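Local coordinates for 3-oxoacyl-[acyl-carrier protein] synthase (Thermus thermophilus, PDB 1UB7) that probably catalyses the condensation of acetyl-CoA with malonyl-ACP that starts fatty acid synthesis, at residues E48-L53 with T81-F86; A57-L62 with A95-K100; G112-L117 with F176-D181; E169-R174 with V316-G321; G184-Y189 with D199-K204. One frame throughout, in Å; residues are numbered along the deposited sequence.

Contact 1 (E48-L53 with T81-F86); sequences EYTSDL and TPDALF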
# COMPACT_ATOMS: atom_id res chain seq x y z
N GLU A 48 13.68 12.04 13.61
CA GLU A 48 13.06 12.41 12.34
C GLU A 48 12.73 11.13 11.59
O GLU A 48 13.63 10.40 11.19
CB GLU A 48 14.03 13.26 11.52
CG GLU A 48 13.54 13.66 10.15
CD GLU A 48 14.54 14.53 9.40
OE1 GLU A 48 15.75 14.24 9.47
OE2 GLU A 48 14.12 15.50 8.71
N TYR A 49 11.44 10.84 11.41
CA TYR A 49 11.03 9.61 10.73
C TYR A 49 10.42 9.77 9.35
O TYR A 49 10.28 10.89 8.84
CB TYR A 49 10.09 8.81 11.62
CG TYR A 49 10.79 8.36 12.87
CD1 TYR A 49 10.89 9.19 13.98
CD2 TYR A 49 11.42 7.12 12.92
CE1 TYR A 49 11.60 8.81 15.11
CE2 TYR A 49 12.14 6.72 14.05
CZ TYR A 49 12.23 7.57 15.14
OH TYR A 49 12.93 7.17 16.24
N THR A 50 10.06 8.65 8.74
CA THR A 50 9.49 8.67 7.39
C THR A 50 8.37 9.69 7.20
O THR A 50 8.32 10.37 6.17
CB THR A 50 8.99 7.29 6.98
OG1 THR A 50 10.12 6.43 6.78
CG2 THR A 50 8.17 7.39 5.69
N SER A 51 7.48 9.80 8.18
CA SER A 51 6.39 10.76 8.09
C SER A 51 6.94 12.18 8.04
O SER A 51 6.43 13.04 7.32
CB SER A 51 5.43 10.59 9.27
OG SER A 51 6.12 10.64 10.50
N ASP A 52 8.01 12.43 8.80
CA ASP A 52 8.62 13.76 8.81
C ASP A 52 9.23 14.07 7.46
O ASP A 52 9.10 15.18 6.94
CB ASP A 52 9.69 13.85 9.89
CG ASP A 52 9.15 13.51 11.25
OD1 ASP A 52 8.36 14.32 11.79
OD2 ASP A 52 9.51 12.43 11.76
N LEU A 53 9.91 13.08 6.89
CA LEU A 53 10.51 13.29 5.59
C LEU A 53 9.37 13.58 4.62
O LEU A 53 9.50 14.44 3.75
CB LEU A 53 11.29 12.05 5.15
CG LEU A 53 12.32 11.49 6.14
CD1 LEU A 53 13.00 10.27 5.52
CD2 LEU A 53 13.36 12.57 6.48
N THR A 81 9.32 1.85 4.84
CA THR A 81 9.72 2.07 6.22
C THR A 81 8.71 2.98 6.91
O THR A 81 9.09 4.00 7.49
CB THR A 81 11.15 2.69 6.35
OG1 THR A 81 11.22 3.93 5.63
CG2 THR A 81 12.22 1.72 5.82
N PRO A 82 7.41 2.62 6.89
CA PRO A 82 6.40 3.47 7.54
C PRO A 82 6.61 3.55 9.06
O PRO A 82 7.14 2.63 9.68
CB PRO A 82 5.09 2.79 7.16
CG PRO A 82 5.48 1.34 7.17
CD PRO A 82 6.82 1.35 6.45
N ASP A 83 6.20 4.68 9.65
CA ASP A 83 6.33 4.86 11.09
C ASP A 83 5.70 3.71 11.85
O ASP A 83 6.29 3.20 12.80
CB ASP A 83 5.66 6.17 11.51
CG ASP A 83 6.40 7.39 11.01
OD1 ASP A 83 7.11 7.28 9.99
OD2 ASP A 83 6.25 8.46 11.64
N ALA A 84 4.50 3.31 11.45
CA ALA A 84 3.81 2.21 12.12
C ALA A 84 3.09 1.31 11.11
O ALA A 84 2.93 1.69 9.95
CB ALA A 84 2.81 2.77 13.11
N LEU A 85 2.68 0.12 11.55
CA LEU A 85 1.92 -0.80 10.69
C LEU A 85 0.58 -0.08 10.44
O LEU A 85 -0.02 -0.17 9.37
CB LEU A 85 1.67 -2.14 11.40
CG LEU A 85 2.87 -3.07 11.64
CD1 LEU A 85 2.42 -4.34 12.36
CD2 LEU A 85 3.51 -3.42 10.29
N PHE A 86 0.15 0.64 11.47
CA PHE A 86 -1.04 1.47 11.45
C PHE A 86 -0.91 2.38 12.66
O PHE A 86 -0.37 1.99 13.69
CB PHE A 86 -2.36 0.65 11.50
CG PHE A 86 -2.34 -0.52 12.46
CD1 PHE A 86 -1.67 -1.70 12.14
CD2 PHE A 86 -3.03 -0.45 13.68
CE1 PHE A 86 -1.70 -2.81 13.00
CE2 PHE A 86 -3.06 -1.55 14.56
CZ PHE A 86 -2.39 -2.73 14.22
O HOH W 1 9.56 5.94 10.16

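Contact 2 (A57-L62 with A95-K100); sequences AVEDLL and ARFGLK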
# COMPACT_ATOMS: atom_id res chain seq x y z
N ALA A 57 8.79 17.01 2.49
CA ALA A 57 8.77 17.00 1.03
C ALA A 57 7.53 17.74 0.55
O ALA A 57 7.59 18.47 -0.43
CB ALA A 57 8.75 15.57 0.51
N VAL A 58 6.41 17.58 1.24
CA VAL A 58 5.21 18.28 0.80
C VAL A 58 5.34 19.79 1.05
O VAL A 58 4.85 20.60 0.25
CB VAL A 58 3.93 17.72 1.48
CG1 VAL A 58 2.71 18.49 0.97
CG2 VAL A 58 3.77 16.24 1.14
N GLU A 59 5.99 20.18 2.15
CA GLU A 59 6.19 21.62 2.42
C GLU A 59 6.99 22.24 1.29
O GLU A 59 6.71 23.36 0.85
CB GLU A 59 6.93 21.84 3.75
CG GLU A 59 6.05 21.67 4.96
CD GLU A 59 6.84 21.49 6.23
OE1 GLU A 59 8.08 21.48 6.17
OE2 GLU A 59 6.21 21.36 7.31
N ASP A 60 8.00 21.52 0.81
CA ASP A 60 8.81 22.04 -0.27
C ASP A 60 7.91 22.20 -1.50
O ASP A 60 8.00 23.20 -2.22
CB ASP A 60 9.98 21.07 -0.55
CG ASP A 60 10.89 21.59 -1.65
OD1 ASP A 60 11.40 22.74 -1.51
OD2 ASP A 60 11.10 20.87 -2.64
N LEU A 61 7.05 21.22 -1.73
CA LEU A 61 6.10 21.25 -2.85
C LEU A 61 5.24 22.52 -2.74
O LEU A 61 5.01 23.22 -3.72
CB LEU A 61 5.20 19.99 -2.81
CG LEU A 61 4.18 19.79 -3.94
CD1 LEU A 61 3.92 18.30 -4.14
CD2 LEU A 61 2.87 20.54 -3.64
N LEU A 62 4.80 22.81 -1.52
CA LEU A 62 4.00 23.99 -1.26
C LEU A 62 4.79 25.30 -1.40
O LEU A 62 4.22 26.31 -1.82
CB LEU A 62 3.35 23.86 0.11
CG LEU A 62 2.17 22.89 0.07
CD1 LEU A 62 1.48 22.89 1.41
CD2 LEU A 62 1.18 23.30 -1.04
N ALA A 95 -3.63 14.43 7.64
CA ALA A 95 -3.92 15.20 8.84
C ALA A 95 -3.09 16.49 8.87
O ALA A 95 -3.63 17.60 8.95
CB ALA A 95 -3.64 14.35 10.10
N ARG A 96 -1.77 16.33 8.79
CA ARG A 96 -0.83 17.43 8.80
C ARG A 96 -1.25 18.57 7.89
O ARG A 96 -1.18 19.74 8.27
CB ARG A 96 0.56 16.94 8.41
CG ARG A 96 1.55 18.04 8.03
CD ARG A 96 1.95 18.93 9.21
NE ARG A 96 2.82 20.03 8.78
CZ ARG A 96 2.40 21.16 8.21
NH1 ARG A 96 1.10 21.38 7.99
NH2 ARG A 96 3.28 22.09 7.85
N PHE A 97 -1.69 18.25 6.68
CA PHE A 97 -2.09 19.32 5.79
C PHE A 97 -3.60 19.57 5.77
O PHE A 97 -4.11 20.26 4.89
CB PHE A 97 -1.53 19.03 4.41
CG PHE A 97 -0.03 19.04 4.38
CD1 PHE A 97 0.66 20.24 4.30
CD2 PHE A 97 0.69 17.85 4.56
CE1 PHE A 97 2.06 20.26 4.39
CE2 PHE A 97 2.09 17.86 4.65
CZ PHE A 97 2.78 19.06 4.57
N GLY A 98 -4.29 19.02 6.77
CA GLY A 98 -5.72 19.20 6.89
C GLY A 98 -6.54 19.00 5.62
O GLY A 98 -7.38 19.83 5.28
N LEU A 99 -6.29 17.90 4.92
CA LEU A 99 -6.99 17.58 3.68
C LEU A 99 -8.24 16.72 3.89
O LEU A 99 -8.32 15.92 4.83
CB LEU A 99 -6.08 16.82 2.73
CG LEU A 99 -4.70 17.37 2.45
CD1 LEU A 99 -3.96 16.40 1.51
CD2 LEU A 99 -4.84 18.75 1.84
N LYS A 100 -9.20 16.89 2.99
CA LYS A 100 -10.42 16.09 3.01
C LYS A 100 -10.00 15.01 2.02
O LYS A 100 -10.17 15.20 0.82
CB LYS A 100 -11.59 16.89 2.45
CG LYS A 100 -12.93 16.17 2.54
CD LYS A 100 -13.96 16.81 1.60
CE LYS A 100 -15.24 17.20 2.32
NZ LYS A 100 -15.79 16.07 3.11
O HOH W 2 5.13 19.29 9.71

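Contact 3 (G112-L117 with F176-D181); sequences GWIYAL and FVLGAD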
# COMPACT_ATOMS: atom_id res chain seq x y z
N GLY A 112 8.02 1.70 -5.72
CA GLY A 112 6.77 2.16 -5.13
C GLY A 112 6.20 3.50 -5.59
O GLY A 112 4.98 3.65 -5.72
N TRP A 113 7.08 4.48 -5.85
CA TRP A 113 6.64 5.80 -6.26
C TRP A 113 6.03 5.82 -7.65
O TRP A 113 5.01 6.50 -7.88
CB TRP A 113 7.79 6.80 -6.19
CG TRP A 113 7.30 8.22 -6.26
CD1 TRP A 113 6.57 8.87 -5.33
CD2 TRP A 113 7.52 9.16 -7.33
NE1 TRP A 113 6.32 10.16 -5.73
CE2 TRP A 113 6.89 10.37 -6.95
CE3 TRP A 113 8.18 9.10 -8.56
CZ2 TRP A 113 6.91 11.51 -7.76
CZ3 TRP A 113 8.20 10.24 -9.37
CH2 TRP A 113 7.57 11.43 -8.96
N ILE A 114 6.66 5.11 -8.58
CA ILE A 114 6.13 5.04 -9.95
C ILE A 114 4.82 4.26 -9.89
O ILE A 114 3.87 4.56 -10.63
CB ILE A 114 7.11 4.33 -10.89
CG1 ILE A 114 8.44 5.07 -10.93
CG2 ILE A 114 6.53 4.30 -12.28
CD1 ILE A 114 9.46 4.43 -11.85
N TYR A 115 4.78 3.24 -9.03
CA TYR A 115 3.58 2.44 -8.81
C TYR A 115 2.49 3.42 -8.33
O TYR A 115 1.36 3.41 -8.83
CB TYR A 115 3.83 1.39 -7.73
CG TYR A 115 4.10 0.01 -8.26
CD1 TYR A 115 5.10 -0.22 -9.21
CD2 TYR A 115 3.32 -1.07 -7.85
CE1 TYR A 115 5.32 -1.50 -9.73
CE2 TYR A 115 3.53 -2.36 -8.36
CZ TYR A 115 4.53 -2.56 -9.30
OH TYR A 115 4.77 -3.82 -9.79
N ALA A 116 2.85 4.29 -7.39
CA ALA A 116 1.89 5.28 -6.87
C ALA A 116 1.41 6.26 -7.94
O ALA A 116 0.26 6.71 -7.92
CB ALA A 116 2.50 6.05 -5.70
N LEU A 117 2.30 6.61 -8.87
CA LEU A 117 1.95 7.55 -9.92
C LEU A 117 0.91 6.89 -10.82
O LEU A 117 -0.06 7.53 -11.23
CB LEU A 117 3.19 7.96 -10.75
CG LEU A 117 4.26 8.82 -10.05
CD1 LEU A 117 5.45 9.04 -10.98
CD2 LEU A 117 3.66 10.17 -9.64
N PHE A 176 2.78 3.40 -18.90
CA PHE A 176 3.24 2.82 -17.64
C PHE A 176 3.55 1.36 -17.93
O PHE A 176 2.80 0.68 -18.64
CB PHE A 176 2.14 2.84 -16.56
CG PHE A 176 1.85 4.20 -15.96
CD1 PHE A 176 2.70 4.75 -15.00
CD2 PHE A 176 0.71 4.92 -16.36
CE1 PHE A 176 2.42 6.01 -14.43
CE2 PHE A 176 0.41 6.17 -15.80
CZ PHE A 176 1.27 6.72 -14.83
N VAL A 177 4.67 0.89 -17.39
CA VAL A 177 5.05 -0.50 -17.51
C VAL A 177 5.34 -0.84 -16.07
O VAL A 177 6.23 -0.24 -15.45
CB VAL A 177 6.31 -0.69 -18.39
CG1 VAL A 177 6.83 -2.12 -18.28
CG2 VAL A 177 5.96 -0.37 -19.85
N LEU A 178 4.58 -1.78 -15.52
CA LEU A 178 4.74 -2.18 -14.12
C LEU A 178 4.81 -3.70 -14.03
O LEU A 178 4.12 -4.41 -14.76
CB LEU A 178 3.54 -1.70 -13.29
CG LEU A 178 3.05 -0.25 -13.34
CD1 LEU A 178 1.78 -0.17 -12.53
CD2 LEU A 178 4.09 0.73 -12.80
N GLY A 179 5.62 -4.20 -13.11
CA GLY A 179 5.73 -5.64 -12.96
C GLY A 179 6.33 -6.12 -11.66
O GLY A 179 6.94 -5.35 -10.91
N ALA A 180 6.17 -7.41 -11.40
CA ALA A 180 6.69 -8.02 -10.19
C ALA A 180 7.07 -9.48 -10.44
O ALA A 180 6.63 -10.11 -11.40
CB ALA A 180 5.65 -7.94 -9.06
N ASP A 181 7.89 -10.00 -9.54
CA ASP A 181 8.30 -11.39 -9.62
C ASP A 181 8.80 -11.78 -8.24
O ASP A 181 9.98 -11.62 -7.93
CB ASP A 181 9.39 -11.58 -10.67
CG ASP A 181 9.72 -13.04 -10.87
OD1 ASP A 181 10.11 -13.69 -9.87
OD2 ASP A 181 9.60 -13.54 -12.01

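Contact 4 (E169-R174 with V316-G321); sequences EGYGFR and VLTWGG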
# COMPACT_ATOMS: atom_id res chain seq x y z
N GLU A 169 -4.44 19.23 -22.86
CA GLU A 169 -4.40 18.32 -23.99
C GLU A 169 -2.96 18.25 -24.51
O GLU A 169 -2.35 19.28 -24.77
CB GLU A 169 -5.33 18.84 -25.08
CG GLU A 169 -5.39 17.99 -26.34
CD GLU A 169 -5.99 16.62 -26.08
OE1 GLU A 169 -7.18 16.56 -25.71
OE2 GLU A 169 -5.27 15.61 -26.25
N GLY A 170 -2.43 17.04 -24.66
CA GLY A 170 -1.07 16.89 -25.15
C GLY A 170 -0.02 16.61 -24.08
O GLY A 170 1.06 16.11 -24.39
N TYR A 171 -0.33 16.93 -22.82
CA TYR A 171 0.62 16.70 -21.73
C TYR A 171 0.17 15.59 -20.79
O TYR A 171 -0.99 15.16 -20.82
CB TYR A 171 0.82 17.97 -20.91
CG TYR A 171 1.21 19.18 -21.72
CD1 TYR A 171 0.25 19.90 -22.44
CD2 TYR A 171 2.54 19.58 -21.81
CE1 TYR A 171 0.61 20.99 -23.23
CE2 TYR A 171 2.91 20.66 -22.60
CZ TYR A 171 1.95 21.36 -23.30
OH TYR A 171 2.31 22.43 -24.08
N GLY A 172 1.10 15.15 -19.95
CA GLY A 172 0.78 14.13 -18.97
C GLY A 172 1.36 12.76 -19.22
O GLY A 172 2.27 12.58 -20.04
N PHE A 173 0.83 11.78 -18.50
CA PHE A 173 1.30 10.41 -18.62
C PHE A 173 0.91 9.77 -19.96
O PHE A 173 -0.24 9.85 -20.40
CB PHE A 173 0.76 9.61 -17.44
CG PHE A 173 1.46 9.90 -16.15
CD1 PHE A 173 2.80 9.53 -15.97
CD2 PHE A 173 0.81 10.58 -15.12
CE1 PHE A 173 3.47 9.82 -14.78
CE2 PHE A 173 1.47 10.87 -13.93
CZ PHE A 173 2.80 10.49 -13.76
N ARG A 174 1.88 9.14 -20.60
CA ARG A 174 1.63 8.51 -21.89
C ARG A 174 1.67 6.99 -21.79
O ARG A 174 1.07 6.30 -22.61
CB ARG A 174 2.65 9.00 -22.92
CG ARG A 174 2.62 10.50 -23.11
CD ARG A 174 3.42 10.93 -24.31
NE ARG A 174 2.86 10.38 -25.54
CZ ARG A 174 3.30 10.68 -26.76
NH1 ARG A 174 4.29 11.54 -26.92
NH2 ARG A 174 2.73 10.12 -27.82
N VAL A 316 6.37 7.09 -18.97
CA VAL A 316 6.70 8.15 -19.90
C VAL A 316 5.66 9.22 -19.63
O VAL A 316 4.45 8.96 -19.70
CB VAL A 316 6.62 7.67 -21.37
CG1 VAL A 316 6.59 8.87 -22.31
CG2 VAL A 316 7.81 6.78 -21.69
N LEU A 317 6.15 10.42 -19.34
CA LEU A 317 5.34 11.57 -19.00
C LEU A 317 5.78 12.79 -19.79
O LEU A 317 6.97 13.12 -19.80
CB LEU A 317 5.51 11.87 -17.51
CG LEU A 317 4.99 13.19 -16.94
CD1 LEU A 317 3.46 13.20 -16.95
CD2 LEU A 317 5.51 13.36 -15.53
N THR A 318 4.84 13.45 -20.45
CA THR A 318 5.14 14.67 -21.19
C THR A 318 4.95 15.75 -20.12
O THR A 318 3.83 16.07 -19.73
CB THR A 318 4.15 14.89 -22.35
OG1 THR A 318 4.45 13.98 -23.42
CG2 THR A 318 4.24 16.32 -22.87
N TRP A 319 6.07 16.31 -19.66
CA TRP A 319 6.10 17.32 -18.61
C TRP A 319 5.20 18.55 -18.76
O TRP A 319 4.92 19.02 -19.87
CB TRP A 319 7.54 17.79 -18.39
CG TRP A 319 7.77 18.31 -17.01
CD1 TRP A 319 7.80 19.62 -16.61
CD2 TRP A 319 7.93 17.52 -15.82
NE1 TRP A 319 7.97 19.69 -15.25
CE2 TRP A 319 8.05 18.42 -14.73
CE3 TRP A 319 7.98 16.14 -15.56
CZ2 TRP A 319 8.22 17.99 -13.41
CZ3 TRP A 319 8.15 15.71 -14.24
CH2 TRP A 319 8.27 16.63 -13.18
N GLY A 320 4.75 19.07 -17.63
CA GLY A 320 3.92 20.27 -17.65
C GLY A 320 2.46 20.06 -17.98
O GLY A 320 1.87 19.04 -17.64
N GLY A 321 1.90 21.03 -18.69
CA GLY A 321 0.50 20.98 -19.06
C GLY A 321 -0.34 21.45 -17.89
O GLY A 321 -1.57 21.47 -17.97

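Contact 5 (G184-Y189 with D199-K204); sequences GAKELY and DGTSMK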
# COMPACT_ATOMS: atom_id res chain seq x y z
N GLY A 184 11.82 -14.05 -6.74
CA GLY A 184 13.09 -13.42 -6.44
C GLY A 184 12.93 -12.58 -5.18
O GLY A 184 13.48 -11.48 -5.07
N ALA A 185 12.18 -13.11 -4.23
CA ALA A 185 11.93 -12.44 -2.96
C ALA A 185 13.12 -12.61 -2.01
O ALA A 185 13.35 -11.77 -1.13
CB ALA A 185 10.66 -13.01 -2.32
N LYS A 186 13.86 -13.70 -2.18
CA LYS A 186 15.03 -14.01 -1.35
C LYS A 186 16.24 -13.12 -1.66
O LYS A 186 17.17 -13.02 -0.85
CB LYS A 186 15.42 -15.47 -1.55
CG LYS A 186 15.45 -15.86 -3.02
CD LYS A 186 16.15 -17.18 -3.26
CE LYS A 186 15.89 -17.68 -4.69
NZ LYS A 186 16.09 -16.61 -5.71
N GLU A 187 16.21 -12.46 -2.82
CA GLU A 187 17.30 -11.59 -3.29
C GLU A 187 17.41 -10.23 -2.59
O GLU A 187 18.46 -9.60 -2.62
CB GLU A 187 17.15 -11.37 -4.80
CG GLU A 187 16.90 -12.66 -5.56
CD GLU A 187 18.10 -13.60 -5.54
OE1 GLU A 187 18.84 -13.60 -4.53
OE2 GLU A 187 18.27 -14.35 -6.53
N LEU A 188 16.32 -9.79 -1.98
CA LEU A 188 16.29 -8.51 -1.28
C LEU A 188 15.08 -8.51 -0.34
O LEU A 188 13.95 -8.74 -0.78
CB LEU A 188 16.18 -7.35 -2.30
CG LEU A 188 16.14 -5.90 -1.79
CD1 LEU A 188 17.33 -5.61 -0.87
CD2 LEU A 188 16.13 -4.96 -2.98
N TYR A 189 15.33 -8.26 0.95
CA TYR A 189 14.25 -8.26 1.94
C TYR A 189 14.64 -7.80 3.36
O TYR A 189 15.81 -7.56 3.67
CB TYR A 189 13.65 -9.67 2.02
CG TYR A 189 14.64 -10.74 2.46
CD1 TYR A 189 15.12 -10.78 3.77
CD2 TYR A 189 15.12 -11.68 1.54
CE1 TYR A 189 16.06 -11.72 4.16
CE2 TYR A 189 16.07 -12.63 1.93
CZ TYR A 189 16.54 -12.64 3.24
OH TYR A 189 17.48 -13.57 3.63
N ASP A 199 9.51 -19.69 -0.39
CA ASP A 199 10.41 -20.71 -0.92
C ASP A 199 11.21 -21.37 0.21
O ASP A 199 11.84 -22.42 0.01
CB ASP A 199 11.38 -20.13 -1.97
CG ASP A 199 12.21 -18.97 -1.44
OD1 ASP A 199 12.69 -19.03 -0.29
OD2 ASP A 199 12.40 -17.99 -2.19
N GLY A 200 11.18 -20.76 1.39
CA GLY A 200 11.89 -21.31 2.53
C GLY A 200 13.03 -20.43 3.03
O GLY A 200 13.55 -20.65 4.12
N THR A 201 13.42 -19.44 2.22
CA THR A 201 14.50 -18.54 2.59
C THR A 201 14.17 -17.82 3.91
O THR A 201 13.29 -16.97 3.97
CB THR A 201 14.74 -17.48 1.48
OG1 THR A 201 15.01 -18.14 0.23
CG2 THR A 201 15.91 -16.59 1.85
N SER A 202 14.89 -18.17 4.97
CA SER A 202 14.67 -17.56 6.27
C SER A 202 15.09 -16.09 6.27
O SER A 202 15.98 -15.70 5.51
CB SER A 202 15.45 -18.33 7.34
OG SER A 202 15.15 -17.87 8.65
N MET A 203 14.45 -15.29 7.11
CA MET A 203 14.76 -13.86 7.22
C MET A 203 15.27 -13.50 8.62
O MET A 203 14.80 -14.03 9.63
CB MET A 203 13.52 -13.02 6.89
CG MET A 203 13.05 -13.09 5.43
SD MET A 203 11.65 -11.97 5.04
CE MET A 203 10.25 -13.06 5.30
N LYS A 204 16.24 -12.59 8.67
CA LYS A 204 16.83 -12.12 9.93
C LYS A 204 16.32 -10.70 10.21
O LYS A 204 15.70 -10.08 9.33
CB LYS A 204 18.36 -12.14 9.83
CG LYS A 204 19.11 -12.06 11.17
CD LYS A 204 19.39 -10.63 11.62
CE LYS A 204 20.30 -10.61 12.85
NZ LYS A 204 20.77 -9.24 13.24

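Contact 1 (E48-L53 with T81-F86)
Thr50 and Ser51, in the first turn of helix 50-64, meet Thr81 and Asp83 in a buried polar contact that ties the start of this helix to the loop between strand 72-78 and helix 89-96 of the thiolase fold. Asp83 places its carboxylate at the N-terminal end of the helix, where the first backbone N-H groups point. Asp83 OD1 accepts from Ser51 N at 3.1 Å, on the syn side but 25° out of the carboxylate plane, while Asp83 OD2 takes the hydroxyl OG of Ser51 at a modelled, very short 2.5 Å. A water links the two segments, accepting from Thr50 N and donating to Asp83 OD1 at 2.8 Å. The helix start would probably stabilise the negative charge held by these donors. Tyr49 is the N-cap residue; its own N is bonded to OD2 of Asp52, which also forms a salt bridge to Arg196 of the second subunit. Thr81 OG1 is turned to Glu138 and Ala139, and the Thr81 side chain lies about 11 Å from that of the predicted active-site residue Asn276. Farther along the loop, Ala84 and Phe86 join an antiparallel ladder with a strand of the second subunit. Thr50 holds OG1 beside its own backbone N (chi1 -69°), and from there OG1 donates to Thr81 O at 2.7 Å, arriving 40° out of the carbonyl plane.

Contact 2 (A57-L62 with A95-K100)
Phe97 lays its ring against Val58, with CG1 of Val58 over one face at 3.8 Å from the ring centroid, 17° off the normal, a CH-pi contact displaced toward the rim. CB of Val58 touches the ring tip, CZ of Phe97, at 3.6 Å. Farther round, CD1 of Leu62 meets CD1 of Phe97 at 4.0 Å, obliquely to the ring. Beside this apolar patch Arg96 reaches Glu59: NH2 of Arg96 donates to OE2 of Glu59 at 3.1 Å in a salt bridge that uses the anti lone pair of the carboxylate oxygen, and the two planar groups stand 58° apart. A water accepts from Arg96 NE at 2.6 Å and gives a weak bond back to the same OE2. Arg96 also covers the far face of its neighbour, CG lying over the Phe97 ring opposite Val58. What presents these two residues is the end of helix 89-96, closed by a Schellman motif with Gly98, at positive phi, as its C-prime residue: Gly98 N bonds to Ala95 O and Leu99 N to Gln94 O. Phe97, the first residue to leave helical angles, points toward helix 50-64 at the surface of the thiolase fold. Behind, Val58 rests on Leu133 and Val135 of strand 131-138, and Leu69 touches both Leu62 and Phe97.

Contact 3 (G112-L117 with F176-D181)
Helix 112-125, which starts just after the predicted active-site Cys110 (an S-hydroxycysteine in this crystal), makes a buried contact with strand 172-180 through Tyr115, Leu178 and Phe176. CD2 of Leu178 approaches Tyr115 CD1 at 3.8 Å, oblique to the ring, and CB of Leu178 lies 4.0 Å from Tyr115 CE1; the two side chains point in opposite senses as they pass. Tyr115 CB points away from the strand; chi1 of -101°, well off a staggered value, sets CG, and the OH end of the ring lies nearer the strand than CB does. That OH makes a weak and doubtful bond to Gly179 O, and another weak one to Ala103 N of the second subunit. The axes of 112-117 and 176-180 approach to 9.5 Å at 127°. The helix belongs to the central layer of the five-layered alpha-beta-alpha-beta-alpha thiolase fold: Trp113 NE1 bonds to Ala134 O in one sheet, while Ile114 packs on Ala313 and Leu303 of the other. Farther along the helix, CB of Leu117 sits 4.2 Å from Phe176 CE1. Tyr104 and Phe102 of the second subunit pack on Tyr115 and Leu178 respectively, and a glycerol, probably from the crystallisation liquor, bonds to Leu178 O.

Contact 4 (E169-R174 with V316-G321)
With CG of Leu317 anti to its backbone N (chi1 168°) and CG of Phe173 anti to its carbonyl carbon (chi1 -74°), the two side chains meet on one face of the antiparallel ladder between strands 172-180 and 311-318, in the C-terminal sheet of the thiolase fold. Leu317 CD1 lies over the centre of the Phe173 ring at 3.8 Å, a CH-pi contact whose detail is doubtful because CD1 is modelled too close to Gly172 C. Phe173 and Leu317 form the non-hydrogen-bonded pair; Gly172 and Thr318 form the hydrogen-bonded one, Gly172 N to Thr318 O at 2.9 Å and Thr318 N to Gly172 O at 2.7 Å. Arg174 N continues the ladder to Val316 O. On the face that carries Thr318, its OG1 lies beside Arg174 CD and is itself hydrogen-bonded to His300. Beyond the strand ends Tyr171 lies on the glycine-rich C-terminal tail. A face of its ring covers Gly321 CA, 3.7 Å from the Tyr171 centroid, and its edge approaches Trp319 O. An alanine at Tyr171 would probably leave Gly321 without its ring cover and the chain end freer to shift. Glu297 also touches Tyr171 and accepts from Gly321 N. The shortest carbon approach in this ring contact is Tyr171 CG to Gly321 CA, 3.3 Å.

Contact 5 (G184-Y189 with D199-K204)
Tyr189 carries Met203 over one face of its ring: CG of the methionine stands 3.9 Å from the ring centroid, 29° off the normal, and touches the rim at CD1 and CE1. SD of Met203 follows obliquely at 4.5 Å from the Tyr189 centroid, which adds a Met-aromatic contact to the CH-pi one. The tyrosine has CG between its backbone N and carbonyl carbon (chi1 61°), which starts the ring off toward the 199-204 loop. At the far end of the ring the Tyr189 OH comes within 3.2 Å of Ser202 O, and CG2 of Thr201 lies 3.8 Å from the same OH. A leucine in place of Tyr189 would probably leave Met203 CG and SD without the aromatic ring they lie against and open a gap beside Thr201 CG2 where the OH had been. Thr201 also crosses Lys186 at about a right angle, CB of Lys186 lying 3.2 Å from OG1 of Thr201. That hydroxyl is held by Asp199: OD1 accepts from both Thr201 OG1 and Thr201 N, the latter closing an Asx turn. The Lys186 ammonium turns instead to Glu187, in a salt bridge with a weak hydrogen bond, Lys186 NZ to Glu187 OE2 at 3.2 Å. Tyr189 lies at the start of strand 188-191, pairs by its backbone with Tyr208 in the small antiparallel sheet with strand 208-209, and meets the Tyr208 ring; across the interface Pro87 of the second subunit packs on Tyr189, and Ala84 of that subunit on Met203.

Contacts 1 and 2 share helix 50-64, one at its start and the other farther along, with centres 15 Å apart. Contacts 3 and 4 both use strand 172-180 and touch directly where Leu117 CB meets Phe173 CZ at 4.0 Å, so the central helix is joined to the end of the C-terminal sheet. Contact 5 follows contact 3 along the chain, and it lies on the opposite side of the chain's centre from contact 4, with centres 38 Å apart. Contacts 1, 3 and 5 all reach the second subunit. Contact 3 comes close to the predicted active site, Ile114 being about 7 Å from His246, side chain to side chain; Asn276 is about 12 Å from Ile114 and about 11 Å from Thr81 of contact 1.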